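Local atomic coordinates of endo-1,4-beta-xylanase (Uncultured bacterium, PDB entry 7AX7), a protein that cleaves acetyl groups from acetylated xylan with the help of cobalt(II), as the carbohydrate esterase family 4 (CE4) domain of a multidomain xylanase. Residues S47-Q52 and C57-H62; S16-V21 and A32-I37; L8-G13 and Q163-I168; Q39-N44 and S86-S91. All blocks are in the same frame, centred on the assembly; numbering follows the deposited sequence.

Contact 1. Residues S47-Q52 and C57-H62. With CO (cobalt (II) ion), chain B.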
loop_
_atom_site.group_PDB
_atom_site.type_symbol
_atom_site.label_atom_id
_atom_site.label_comp_id
_atom_site.label_asym_id
_atom_site.label_seq_id
_atom_site.Cartn_x
_atom_site.Cartn_y
_atom_site.Cartn_z
ATOM N N SER A 47 -7.391 -16.062 5.476
ATOM C CA SER A 47 -6.486 -16.894 4.703
ATOM C C SER A 47 -5.699 -16.061 3.701
ATOM O O SER A 47 -4.546 -16.387 3.405
ATOM C CB SER A 47 -7.256 -18.026 4.020
ATOM O OG SER A 47 -8.207 -17.523 3.107
ATOM N N ILE A 48 -6.277 -14.958 3.221
ATOM C CA ILE A 48 -5.563 -14.064 2.312
ATOM C C ILE A 48 -4.442 -13.343 3.053
ATOM O O ILE A 48 -3.301 -13.274 2.579
ATOM C CB ILE A 48 -6.548 -13.075 1.662
ATOM C CG1 ILE A 48 -7.499 -13.809 0.710
ATOM C CG2 ILE A 48 -5.814 -11.911 0.953
ATOM C CD1 ILE A 48 -8.731 -12.969 0.319
ATOM N N MET A 49 -4.747 -12.812 4.242
ATOM C CA MET A 49 -3.718 -12.151 5.040
ATOM C C MET A 49 -2.619 -13.131 5.455
ATOM O O MET A 49 -1.438 -12.768 5.490
ATOM C CB MET A 49 -4.354 -11.491 6.265
ATOM C CG MET A 49 -5.430 -10.459 5.905
ATOM S SD MET A 49 -6.209 -9.673 7.328
ATOM C CE MET A 49 -4.772 -9.068 8.225
ATOM N N GLN A 50 -2.985 -14.374 5.783
ATOM C CA GLN A 50 -1.959 -15.363 6.099
ATOM C C GLN A 50 -1.026 -15.573 4.911
ATOM O O GLN A 50 0.199 -15.642 5.077
ATOM C CB GLN A 50 -2.599 -16.689 6.509
ATOM C CG GLN A 50 -3.328 -16.673 7.851
ATOM C CD GLN A 50 -3.986 -18.011 8.145
ATOM O OE1 GLN A 50 -4.738 -18.535 7.325
ATOM N NE2 GLN A 50 -3.691 -18.574 9.313
ATOM N N ARG A 51 -1.592 -15.671 3.705
ATOM C CA ARG A 51 -0.778 -15.837 2.506
ATOM C C ARG A 51 0.077 -14.597 2.234
ATOM O O ARG A 51 1.233 -14.716 1.817
ATOM C CB ARG A 51 -1.678 -16.154 1.309
ATOM C CG ARG A 51 -0.926 -16.428 0.009
ATOM C CD ARG A 51 -1.870 -16.631 -1.182
ATOM N NE ARG A 51 -1.127 -16.770 -2.437
ATOM C CZ ARG A 51 -1.663 -16.663 -3.649
ATOM N NH1 ARG A 51 -2.959 -16.404 -3.792
ATOM N NH2 ARG A 51 -0.895 -16.792 -4.723
ATOM N N GLN A 52 -0.466 -13.400 2.471
ATOM C CA GLN A 52 0.352 -12.196 2.343
ATOM C C GLN A 52 1.594 -12.290 3.226
ATOM O O GLN A 52 2.713 -11.999 2.781
ATOM C CB GLN A 52 -0.478 -10.948 2.684
ATOM C CG GLN A 52 -1.516 -10.572 1.621
ATOM C CD GLN A 52 -2.511 -9.512 2.102
ATOM O OE1 GLN A 52 -3.023 -9.586 3.217
ATOM N NE2 GLN A 52 -2.783 -8.530 1.255
ATOM N N CYS A 57 4.916 -10.200 1.905
ATOM C CA CYS A 57 4.324 -8.911 1.585
ATOM C C CYS A 57 4.042 -8.177 2.881
ATOM O O CYS A 57 3.630 -8.784 3.870
ATOM C CB CYS A 57 3.037 -9.072 0.775
ATOM S SG CYS A 57 3.282 -9.776 -0.888
ATOM N N GLU A 58 4.285 -6.873 2.876
ATOM C CA GLU A 58 4.129 -6.069 4.078
ATOM C C GLU A 58 2.682 -5.634 4.245
ATOM O O GLU A 58 2.027 -5.232 3.280
ATOM C CB GLU A 58 5.027 -4.834 4.022
ATOM C CG GLU A 58 4.860 -3.926 5.237
ATOM C CD GLU A 58 5.964 -2.891 5.359
ATOM O OE1 GLU A 58 6.635 -2.609 4.342
ATOM O OE2 GLU A 58 6.165 -2.364 6.481
ATOM N N LEU A 59 2.190 -5.699 5.477
ATOM C CA LEU A 59 0.854 -5.218 5.798
ATOM C C LEU A 59 0.951 -3.874 6.527
ATOM O O LEU A 59 1.727 -3.726 7.482
ATOM C CB LEU A 59 0.092 -6.251 6.633
ATOM C CG LEU A 59 -0.019 -7.676 6.060
ATOM C CD1 LEU A 59 -0.882 -8.562 6.959
ATOM C CD2 LEU A 59 -0.571 -7.670 4.635
ATOM N N ALA A 60 0.164 -2.899 6.073
ATOM C CA ALA A 60 0.175 -1.532 6.588
ATOM C C ALA A 60 -1.269 -1.064 6.810
ATOM O O ALA A 60 -2.231 -1.764 6.491
ATOM C CB ALA A 60 0.927 -0.589 5.628
ATOM N N SER A 61 -1.421 0.136 7.353
ATOM C CA SER A 61 -2.711 0.635 7.817
ATOM C C SER A 61 -3.334 1.579 6.793
ATOM O O SER A 61 -2.667 2.494 6.296
ATOM C CB SER A 61 -2.546 1.356 9.153
ATOM O OG SER A 61 -3.778 1.923 9.569
ATOM N N HIS A 62 -4.612 1.357 6.480
ATOM C CA HIS A 62 -5.399 2.285 5.672
ATOM C C HIS A 62 -6.627 2.788 6.448
ATOM O O HIS A 62 -7.653 3.130 5.853
ATOM C CB HIS A 62 -5.804 1.615 4.355
ATOM C CG HIS A 62 -6.135 2.573 3.249
ATOM N ND1 HIS A 62 -5.586 3.833 3.157
ATOM C CD2 HIS A 62 -6.946 2.439 2.170
ATOM C CE1 HIS A 62 -6.048 4.439 2.076
ATOM N NE2 HIS A 62 -6.874 3.613 1.460
HETATM CO CO CO B . -8.424 3.799 -0.146
#
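The flat carboxamide of Gln52 offers one face to Leu59, whose CD2 methyl stands almost straight above it, 3.7 Å from Gln52 CD and 3.4 Å from Gln52 OE1. On the opposite face lies the methyl of Thr18, from helix 16-28, and NE2 lies over one face of the Phe34 ring on strand 33-36. The two segments belong to the beta-alpha-beta unit formed by strand 33-36, helix 46-54 and strand 58-61, and the contact closes the turn from helix to second strand. Gln52 runs extended beyond CG and meets Leu59 at about a right angle. Its OE1, pressed against a methyl, is buried without a hydrogen-bonding partner in the model. One helical turn earlier, Met49 bends at its thioether (chi3 54°), which brings CE to 4.1 Å from the other methyl of the leucine, Leu59 CD1. Past the strand's end, His62 NE2 binds the cobalt ion at 2.2 Å, while ND1 is hydrogen-bonded to Arg100 O; Asp12 and His66 also bind the metal. At the helix end of the contact, Cys57 N donates to Gln52 O across 3.0 Å, with an N-H...O angle of 145°.

Contact 2. Residues S16-V21 and A32-I37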
loop_
_atom_site.group_PDB
_atom_site.type_symbol
_atom_site.label_atom_id
_atom_site.label_comp_id
_atom_site.label_asym_id
_atom_site.label_seq_id
_atom_site.Cartn_x
_atom_site.Cartn_y
_atom_site.Cartn_z
ATOM N N SER A 16 -11.283 -10.526 -2.313
ATOM C CA SER A 16 -11.021 -11.692 -3.145
ATOM C C SER A 16 -10.124 -11.320 -4.318
ATOM O O SER A 16 -9.335 -12.146 -4.783
ATOM C CB SER A 16 -12.337 -12.311 -3.628
ATOM O OG SER A 16 -12.921 -11.520 -4.645
ATOM N N THR A 17 -10.205 -10.072 -4.785
ATOM C CA THR A 17 -9.306 -9.629 -5.840
ATOM C C THR A 17 -7.856 -9.705 -5.384
ATOM O O THR A 17 -6.961 -10.032 -6.179
ATOM C CB THR A 17 -9.666 -8.210 -6.276
ATOM O OG1 THR A 17 -11.016 -8.191 -6.769
ATOM C CG2 THR A 17 -8.713 -7.722 -7.362
ATOM N N THR A 18 -7.606 -9.411 -4.103
ATOM C CA THR A 18 -6.260 -9.544 -3.548
ATOM C C THR A 18 -5.618 -10.872 -3.936
ATOM O O THR A 18 -4.429 -10.919 -4.268
ATOM C CB THR A 18 -6.296 -9.420 -2.023
ATOM O OG1 THR A 18 -6.856 -8.157 -1.642
ATOM C CG2 THR A 18 -4.875 -9.551 -1.451
ATOM N N SER A 19 -6.382 -11.968 -3.868
ATOM C CA SER A 19 -5.812 -13.280 -4.165
ATOM C C SER A 19 -5.275 -13.342 -5.587
ATOM O O SER A 19 -4.269 -14.011 -5.849
ATOM C CB SER A 19 -6.856 -14.373 -3.940
ATOM O OG SER A 19 -7.233 -14.411 -2.580
ATOM N N ASP A 20 -5.940 -12.660 -6.523
ATOM C CA ASP A 20 -5.449 -12.622 -7.897
ATOM C C ASP A 20 -4.182 -11.783 -8.000
ATOM O O ASP A 20 -3.279 -12.105 -8.785
ATOM C CB ASP A 20 -6.531 -12.073 -8.829
ATOM C CG ASP A 20 -7.784 -12.940 -8.847
ATOM O OD1 ASP A 20 -7.665 -14.182 -8.935
ATOM O OD2 ASP A 20 -8.890 -12.375 -8.772
ATOM N N VAL A 21 -4.109 -10.690 -7.233
ATOM C CA VAL A 21 -2.879 -9.912 -7.190
ATOM C C VAL A 21 -1.742 -10.783 -6.669
ATOM O O VAL A 21 -0.644 -10.811 -7.244
ATOM C CB VAL A 21 -3.078 -8.639 -6.339
ATOM C CG1 VAL A 21 -1.752 -7.904 -6.119
ATOM C CG2 VAL A 21 -4.106 -7.703 -6.995
ATOM N N ALA A 32 5.122 -6.882 -2.321
ATOM C CA ALA A 32 4.403 -5.614 -2.355
ATOM C C ALA A 32 3.964 -5.273 -0.939
ATOM O O ALA A 32 4.155 -6.053 -0.002
ATOM C CB ALA A 32 3.197 -5.671 -3.300
ATOM N N THR A 33 3.372 -4.092 -0.788
ATOM C CA THR A 33 2.848 -3.620 0.488
ATOM C C THR A 33 1.352 -3.388 0.342
ATOM O O THR A 33 0.913 -2.748 -0.618
ATOM C CB THR A 33 3.550 -2.321 0.924
ATOM O OG1 THR A 33 4.966 -2.518 0.902
ATOM C CG2 THR A 33 3.116 -1.882 2.333
ATOM N N PHE A 34 0.573 -3.905 1.289
ATOM C CA PHE A 34 -0.885 -3.803 1.265
ATOM C C PHE A 34 -1.335 -2.974 2.457
ATOM O O PHE A 34 -1.192 -3.401 3.611
ATOM C CB PHE A 34 -1.533 -5.188 1.285
ATOM C CG PHE A 34 -1.252 -5.996 0.053
ATOM C CD1 PHE A 34 -0.100 -6.775 -0.042
ATOM C CD2 PHE A 34 -2.127 -5.961 -1.022
ATOM C CE1 PHE A 34 0.165 -7.514 -1.193
ATOM C CE2 PHE A 34 -1.877 -6.697 -2.170
ATOM C CZ PHE A 34 -0.726 -7.471 -2.263
ATOM N N PHE A 35 -1.883 -1.796 2.165
ATOM C CA PHE A 35 -2.470 -0.924 3.171
ATOM C C PHE A 35 -3.917 -1.356 3.367
ATOM O O PHE A 35 -4.772 -1.137 2.495
ATOM C CB PHE A 35 -2.352 0.537 2.737
ATOM C CG PHE A 35 -0.937 1.055 2.749
ATOM C CD1 PHE A 35 -0.062 0.747 1.721
ATOM C CD2 PHE A 35 -0.482 1.851 3.797
ATOM C CE1 PHE A 35 1.257 1.222 1.730
ATOM C CE2 PHE A 35 0.835 2.333 3.820
ATOM C CZ PHE A 35 1.708 2.010 2.784
ATOM N N LEU A 36 -4.187 -1.986 4.500
ATOM C CA LEU A 36 -5.456 -2.656 4.703
ATOM C C LEU A 36 -6.449 -1.745 5.406
ATOM O O LEU A 36 -6.089 -0.922 6.254
ATOM C CB LEU A 36 -5.275 -3.937 5.521
ATOM C CG LEU A 36 -4.204 -4.949 5.084
ATOM C CD1 LEU A 36 -4.195 -6.125 6.055
ATOM C CD2 LEU A 36 -4.439 -5.425 3.667
ATOM N N ILE A 37 -7.713 -1.917 5.040
ATOM C CA ILE A 37 -8.832 -1.329 5.763
ATOM C C ILE A 37 -9.169 -2.254 6.927
ATOM O O ILE A 37 -9.432 -3.444 6.728
ATOM C CB ILE A 37 -10.037 -1.132 4.830
ATOM C CG1 ILE A 37 -9.652 -0.189 3.683
ATOM C CG2 ILE A 37 -11.252 -0.623 5.615
ATOM C CD1 ILE A 37 -10.735 0.006 2.631
#
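Val21 and Phe34 approach each other from opposite directions, and their meeting is the closest part of this contact between helix 16-28 and strand 33-36, successive elements of a beta-alpha-beta unit that begins with strand 4-11. Val21 CG1 comes in at the ring edge, near its plane, 4.0 Å from Phe34 CZ and 4.1 Å from Phe34 CE2. Its position anti to the backbone nitrogen (chi1 172°) carries this branch to the outer end of the ring. Thr18, a turn earlier, is held less closely: its CG2 lies 4.2 Å from Phe34 CE2 and approaches obliquely. Away from the strand, Ser16 and Asp20 are exposed. The ring's flat sides are occupied by other parts of the fold. Phe10 of strand 4-11 lies on one, its ring plane at about 15° to that of Phe34, and Gln52 covers the other. Thr18 OG1 is engaged with Asp154 and with the backbone nitrogen of Ser15. No hydrogen bond crosses between the segments, and what joins them is van der Waals contact of two methyls with one aromatic ring.

Contact 3. Residues L8-G13 and Q163-I168. With CO (cobalt (II) ion), chain B.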
loop_
_atom_site.group_PDB
_atom_site.type_symbol
_atom_site.label_atom_id
_atom_site.label_comp_id
_atom_site.label_asym_id
_atom_site.label_seq_id
_atom_site.Cartn_x
_atom_site.Cartn_y
_atom_site.Cartn_z
ATOM N N LEU A 8 5.820 -1.228 -5.026
ATOM C CA LEU A 8 4.439 -1.413 -5.452
ATOM C C LEU A 8 3.551 -1.566 -4.226
ATOM O O LEU A 8 3.865 -2.347 -3.324
ATOM C CB LEU A 8 4.314 -2.647 -6.348
ATOM C CG LEU A 8 4.752 -2.564 -7.810
ATOM C CD1 LEU A 8 4.556 -3.924 -8.488
ATOM C CD2 LEU A 8 3.983 -1.486 -8.555
ATOM N N THR A 9 2.444 -0.821 -4.181
ATOM C CA THR A 9 1.600 -0.810 -2.992
ATOM C C THR A 9 0.132 -0.847 -3.401
ATOM O O THR A 9 -0.255 -0.332 -4.454
ATOM C CB THR A 9 1.871 0.420 -2.084
ATOM O OG1 THR A 9 1.402 1.616 -2.721
ATOM C CG2 THR A 9 3.357 0.564 -1.793
ATOM N N PHE A 10 -0.686 -1.452 -2.541
ATOM C CA PHE A 10 -2.086 -1.716 -2.843
ATOM C C PHE A 10 -2.963 -1.260 -1.685
ATOM O O PHE A 10 -2.726 -1.649 -0.533
ATOM C CB PHE A 10 -2.305 -3.210 -3.124
ATOM C CG PHE A 10 -1.614 -3.705 -4.365
ATOM C CD1 PHE A 10 -2.256 -3.658 -5.599
ATOM C CD2 PHE A 10 -0.327 -4.226 -4.299
ATOM C CE1 PHE A 10 -1.635 -4.120 -6.746
ATOM C CE2 PHE A 10 0.312 -4.694 -5.451
ATOM C CZ PHE A 10 -0.344 -4.640 -6.675
ATOM N N ASP A 11 -3.982 -0.459 -1.999
ATOM C CA ASP A 11 -4.957 0.064 -1.047
ATOM C C ASP A 11 -6.292 -0.675 -1.132
ATOM O O ASP A 11 -6.729 -1.073 -2.218
ATOM C CB ASP A 11 -5.243 1.548 -1.308
ATOM C CG ASP A 11 -4.207 2.472 -0.719
ATOM O OD1 ASP A 11 -3.249 1.985 -0.072
ATOM O OD2 ASP A 11 -4.373 3.703 -0.902
ATOM N N ASP A 12 -6.941 -0.829 0.035
ATOM C CA ASP A 12 -8.376 -1.074 0.187
ATOM C C ASP A 12 -8.744 -2.542 0.419
ATOM O O ASP A 12 -9.927 -2.858 0.591
ATOM C CB ASP A 12 -9.154 -0.542 -1.022
ATOM C CG ASP A 12 -9.133 0.985 -1.125
ATOM O OD1 ASP A 12 -8.519 1.662 -0.268
ATOM O OD2 ASP A 12 -9.732 1.517 -2.077
ATOM N N GLY A 13 -7.766 -3.448 0.452
ATOM C CA GLY A 13 -8.058 -4.834 0.750
ATOM C C GLY A 13 -8.065 -5.144 2.241
ATOM O O GLY A 13 -8.127 -4.243 3.087
ATOM N N GLN A 163 -5.428 -7.277 -14.467
ATOM C CA GLN A 163 -4.999 -7.457 -15.850
ATOM C C GLN A 163 -3.726 -6.674 -16.144
ATOM O O GLN A 163 -2.858 -7.144 -16.882
ATOM C CB GLN A 163 -6.110 -7.033 -16.814
ATOM C CG GLN A 163 -7.311 -7.946 -16.832
ATOM C CD GLN A 163 -8.466 -7.360 -17.639
ATOM O OE1 GLN A 163 -9.176 -6.453 -17.178
ATOM N NE2 GLN A 163 -8.648 -7.862 -18.851
ATOM N N ALA A 164 -3.598 -5.482 -15.562
ATOM C CA ALA A 164 -2.460 -4.609 -15.839
ATOM C C ALA A 164 -1.181 -5.078 -15.159
ATOM O O ALA A 164 -0.090 -4.824 -15.671
ATOM C CB ALA A 164 -2.782 -3.183 -15.391
ATOM N N LEU A 165 -1.289 -5.760 -14.019
ATOM C CA LEU A 165 -0.109 -5.993 -13.192
ATOM C C LEU A 165 1.003 -6.791 -13.887
ATOM O O LEU A 165 2.183 -6.450 -13.688
ATOM C CB LEU A 165 -0.546 -6.668 -11.886
ATOM C CG LEU A 165 0.535 -6.812 -10.812
ATOM C CD1 LEU A 165 1.108 -5.453 -10.417
ATOM C CD2 LEU A 165 -0.011 -7.530 -9.592
ATOM N N PRO A 166 0.731 -7.828 -14.690
ATOM C CA PRO A 166 1.863 -8.546 -15.302
ATOM C C PRO A 166 2.732 -7.670 -16.189
ATOM O O PRO A 166 3.962 -7.752 -16.089
ATOM C CB PRO A 166 1.174 -9.680 -16.077
ATOM C CG PRO A 166 -0.038 -9.977 -15.221
ATOM C CD PRO A 166 -0.527 -8.581 -14.847
ATOM N N GLN A 167 2.136 -6.824 -17.041
ATOM C CA GLN A 167 2.939 -5.913 -17.858
ATOM C C GLN A 167 3.736 -4.950 -16.991
ATOM O O GLN A 167 4.870 -4.590 -17.329
ATOM C CB GLN A 167 2.056 -5.110 -18.817
ATOM C CG GLN A 167 1.473 -5.879 -20.001
ATOM C CD GLN A 167 0.434 -5.054 -20.782
ATOM O OE1 GLN A 167 -0.774 -5.262 -20.639
ATOM N NE2 GLN A 167 0.908 -4.123 -21.607
ATOM N N ILE A 168 3.137 -4.475 -15.899
ATOM C CA ILE A 168 3.831 -3.532 -15.029
ATOM C C ILE A 168 5.090 -4.169 -14.450
ATOM O O ILE A 168 6.178 -3.585 -14.503
ATOM C CB ILE A 168 2.894 -3.018 -13.918
ATOM C CG1 ILE A 168 1.764 -2.166 -14.515
ATOM C CG2 ILE A 168 3.706 -2.199 -12.869
ATOM C CD1 ILE A 168 0.629 -1.845 -13.524
HETATM CO CO CO B . -8.424 3.799 -0.146
#
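Strand 4-11, in the parallel sheet of this NodB-type polysaccharide deacetylase domain, leads into the cobalt site at its C-terminal end and packs Leu8 and Phe10 against Leu165 and Ile168 of helix 159-174. Strand and helix run nearly antiparallel, their segment axes at 168° and 12.4 Å apart, so the space between them is bridged by side chains alone. Phe10 and Leu165 meet in it: Phe10 CZ lies 4.1 Å from Leu165 CD1, which sits at the ring edge near its plane. The second methyl of Leu165, CD2, is equally close to CZ but stands off to one side of the ring plane. With CG anti to its own backbone nitrogen (chi1 -172°), Leu165 directs both methyls at the strand. Leu8 divides its methyls between two partners, placing CD1 4.2 Å from Leu165 CD1 and CD2 4.4 Å from Ile168 CG2. At the other end of the segment the chemistry changes: Asp12 OD1 binds the cobalt ion at 2.1 Å, with His62 and His66 as further protein ligands, and the neighbouring Asp11 is salt-bridged to Arg100. The hydrophobic patch is flanked by helix 16-28, whose Val21 touches both Phe10 and Leu165, and by helix 133-143, where Ala140 meets Ile168; in the sheet, strand 4-11 runs between strands 33-36 and 148-153.

Contact 4. Residues Q39-N44 and S86-S91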
loop_
_atom_site.group_PDB
_atom_site.type_symbol
_atom_site.label_atom_id
_atom_site.label_comp_id
_atom_site.label_asym_id
_atom_site.label_seq_id
_atom_site.Cartn_x
_atom_site.Cartn_y
_atom_site.Cartn_z
ATOM N N GLN A 39 -11.707 -2.782 8.896
ATOM C CA GLN A 39 -12.942 -3.556 8.927
ATOM C C GLN A 39 -12.960 -4.669 7.885
ATOM O O GLN A 39 -13.832 -5.542 7.956
ATOM C CB GLN A 39 -14.169 -2.643 8.770
ATOM C CG GLN A 39 -14.355 -2.022 7.403
ATOM C CD GLN A 39 -15.405 -0.913 7.403
ATOM O OE1 GLN A 39 -16.018 -0.621 8.428
ATOM N NE2 GLN A 39 -15.606 -0.292 6.248
ATOM N N ASN A 40 -12.014 -4.682 6.944
ATOM C CA ASN A 40 -11.854 -5.807 6.033
ATOM C C ASN A 40 -10.989 -6.921 6.616
ATOM O O ASN A 40 -10.784 -7.933 5.944
ATOM C CB ASN A 40 -11.253 -5.346 4.696
ATOM C CG ASN A 40 -12.217 -4.487 3.872
ATOM O OD1 ASN A 40 -13.391 -4.360 4.198
ATOM N ND2 ASN A 40 -11.711 -3.911 2.785
ATOM N N VAL A 41 -10.468 -6.760 7.834
ATOM C CA VAL A 41 -9.684 -7.797 8.505
ATOM C C VAL A 41 -10.661 -8.627 9.334
ATOM O O VAL A 41 -11.102 -8.202 10.400
ATOM C CB VAL A 41 -8.569 -7.203 9.373
ATOM C CG1 VAL A 41 -7.879 -8.295 10.190
ATOM C CG2 VAL A 41 -7.552 -6.457 8.520
ATOM N N ASN A 42 -10.999 -9.819 8.847
ATOM C CA ASN A 42 -11.993 -10.660 9.509
ATOM C C ASN A 42 -11.781 -12.111 9.073
ATOM O O ASN A 42 -10.853 -12.428 8.321
ATOM C CB ASN A 42 -13.410 -10.170 9.181
ATOM C CG ASN A 42 -13.625 -10.033 7.689
ATOM O OD1 ASN A 42 -13.573 -11.021 6.961
ATOM N ND2 ASN A 42 -13.842 -8.807 7.222
ATOM N N SER A 43 -12.657 -13.002 9.554
ATOM C CA SER A 43 -12.501 -14.422 9.238
ATOM C C SER A 43 -12.647 -14.701 7.747
ATOM O O SER A 43 -12.088 -15.690 7.256
ATOM C CB SER A 43 -13.501 -15.262 10.038
ATOM O OG SER A 43 -14.817 -14.782 9.852
ATOM N N ASN A 44 -13.360 -13.841 7.011
ATOM C CA ASN A 44 -13.474 -14.014 5.565
ATOM C C ASN A 44 -12.164 -13.705 4.837
ATOM O O ASN A 44 -11.935 -14.214 3.734
ATOM C CB ASN A 44 -14.588 -13.121 5.008
ATOM C CG ASN A 44 -15.966 -13.540 5.477
ATOM O OD1 ASN A 44 -16.225 -14.717 5.708
ATOM N ND2 ASN A 44 -16.862 -12.574 5.607
ATOM N N SER A 86 -4.109 -3.328 15.843
ATOM C CA SER A 86 -4.296 -4.500 16.695
ATOM C C SER A 86 -5.046 -5.614 15.963
ATOM O O SER A 86 -4.783 -6.797 16.213
ATOM C CB SER A 86 -4.995 -4.106 18.001
ATOM O OG SER A 86 -6.219 -3.457 17.761
ATOM N N ALA A 87 -5.956 -5.268 15.043
ATOM C CA ALA A 87 -6.583 -6.301 14.215
ATOM C C ALA A 87 -5.545 -7.049 13.376
ATOM O O ALA A 87 -5.608 -8.276 13.241
ATOM C CB ALA A 87 -7.652 -5.686 13.309
ATOM N N ILE A 88 -4.586 -6.325 12.804
ATOM C CA ILE A 88 -3.560 -6.960 11.984
ATOM C C ILE A 88 -2.584 -7.753 12.853
ATOM O O ILE A 88 -2.181 -8.871 12.497
ATOM C CB ILE A 88 -2.841 -5.900 11.137
ATOM C CG1 ILE A 88 -3.808 -5.320 10.102
ATOM C CG2 ILE A 88 -1.609 -6.495 10.478
ATOM C CD1 ILE A 88 -3.288 -4.069 9.414
ATOM N N LYS A 89 -2.202 -7.201 14.009
ATOM C CA LYS A 89 -1.287 -7.906 14.905
ATOM C C LYS A 89 -1.930 -9.162 15.478
ATOM O O LYS A 89 -1.315 -10.238 15.493
ATOM C CB LYS A 89 -0.840 -6.980 16.032
ATOM C CG LYS A 89 0.094 -7.643 17.046
ATOM C CD LYS A 89 1.386 -8.107 16.388
ATOM C CE LYS A 89 2.393 -8.581 17.430
ATOM N NZ LYS A 89 3.656 -9.071 16.794
ATOM N N ASN A 90 -3.174 -9.047 15.945
ATOM C CA ASN A 90 -3.838 -10.176 16.587
ATOM C C ASN A 90 -4.311 -11.234 15.604
ATOM O O ASN A 90 -4.591 -12.361 16.028
ATOM C CB ASN A 90 -5.032 -9.697 17.411
ATOM C CG ASN A 90 -4.612 -8.907 18.613
ATOM O OD1 ASN A 90 -3.452 -8.960 19.030
ATOM N ND2 ASN A 90 -5.545 -8.168 19.187
ATOM N N SER A 91 -4.445 -10.897 14.320
ATOM C CA SER A 91 -4.882 -11.892 13.348
ATOM C C SER A 91 -3.711 -12.690 12.793
ATOM O O SER A 91 -3.752 -13.923 12.800
ATOM C CB SER A 91 -5.667 -11.240 12.200
ATOM O OG SER A 91 -4.888 -10.302 11.471
#
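Val41 is the single residue of its loop that enters this contact, and both of its methyls are used. CG1 rests on the surface of helix 74-92, 3.8 Å from the backbone oxygen Ala87 O, 4.1 Å from Ala87 CB and 3.8 Å from Ser91 OG. The other branch, CG2, reaches Ile88 CG1 at 4.2 Å. A chi1 of 173° sets CG1 opposite the backbone nitrogen and turns it to the helix, and the two methyls together touch three residues there. Ser91 is positioned from within the helix: its hydroxyl, set between the backbone nitrogen and carbonyl carbon (chi1 61°), donates to Ala87 O at 2.8 Å, so the two oxygens nearest the methyl are hydrogen-bonded to each other. Further out, the loop between strand 33-36 and helix 46-54 is shaped by its own polar groups. Asn42 ND2 makes a weak bond to Gln39 O, Asn42 OD1 receives another weak one from Asn44 N, and Thr45 OG1 is hydrogen-bonded to both Asn40 O and Asn42 N. No hydrogen bond joins loop and helix. The polar atoms close to Val41 thus find a partner within their own helix, and what crosses the contact is the van der Waals fit of one valine.

How the contacts relate
Contacts 1, 2 and 3 lie in the buried core and share one parallel sheet, in which strands 4-11, 33-36 and 58-61 are successive neighbours; contact 4 is only partly buried and joins a loop to a helix. Contacts 2 and 3 are wholly apolar across their segments, as is usual between a sheet and its covering helices, whereas contact 1 adds a backbone hydrogen bond and a buried amide. Contacts 1 and 3 also share the cobalt, supplying His62 and Asp12 from the C-terminal side of two different strands. Met49 links contact 1 to contact 4, its SD lying 3.6 Å from Val41 CG1 and its CE near Ser91.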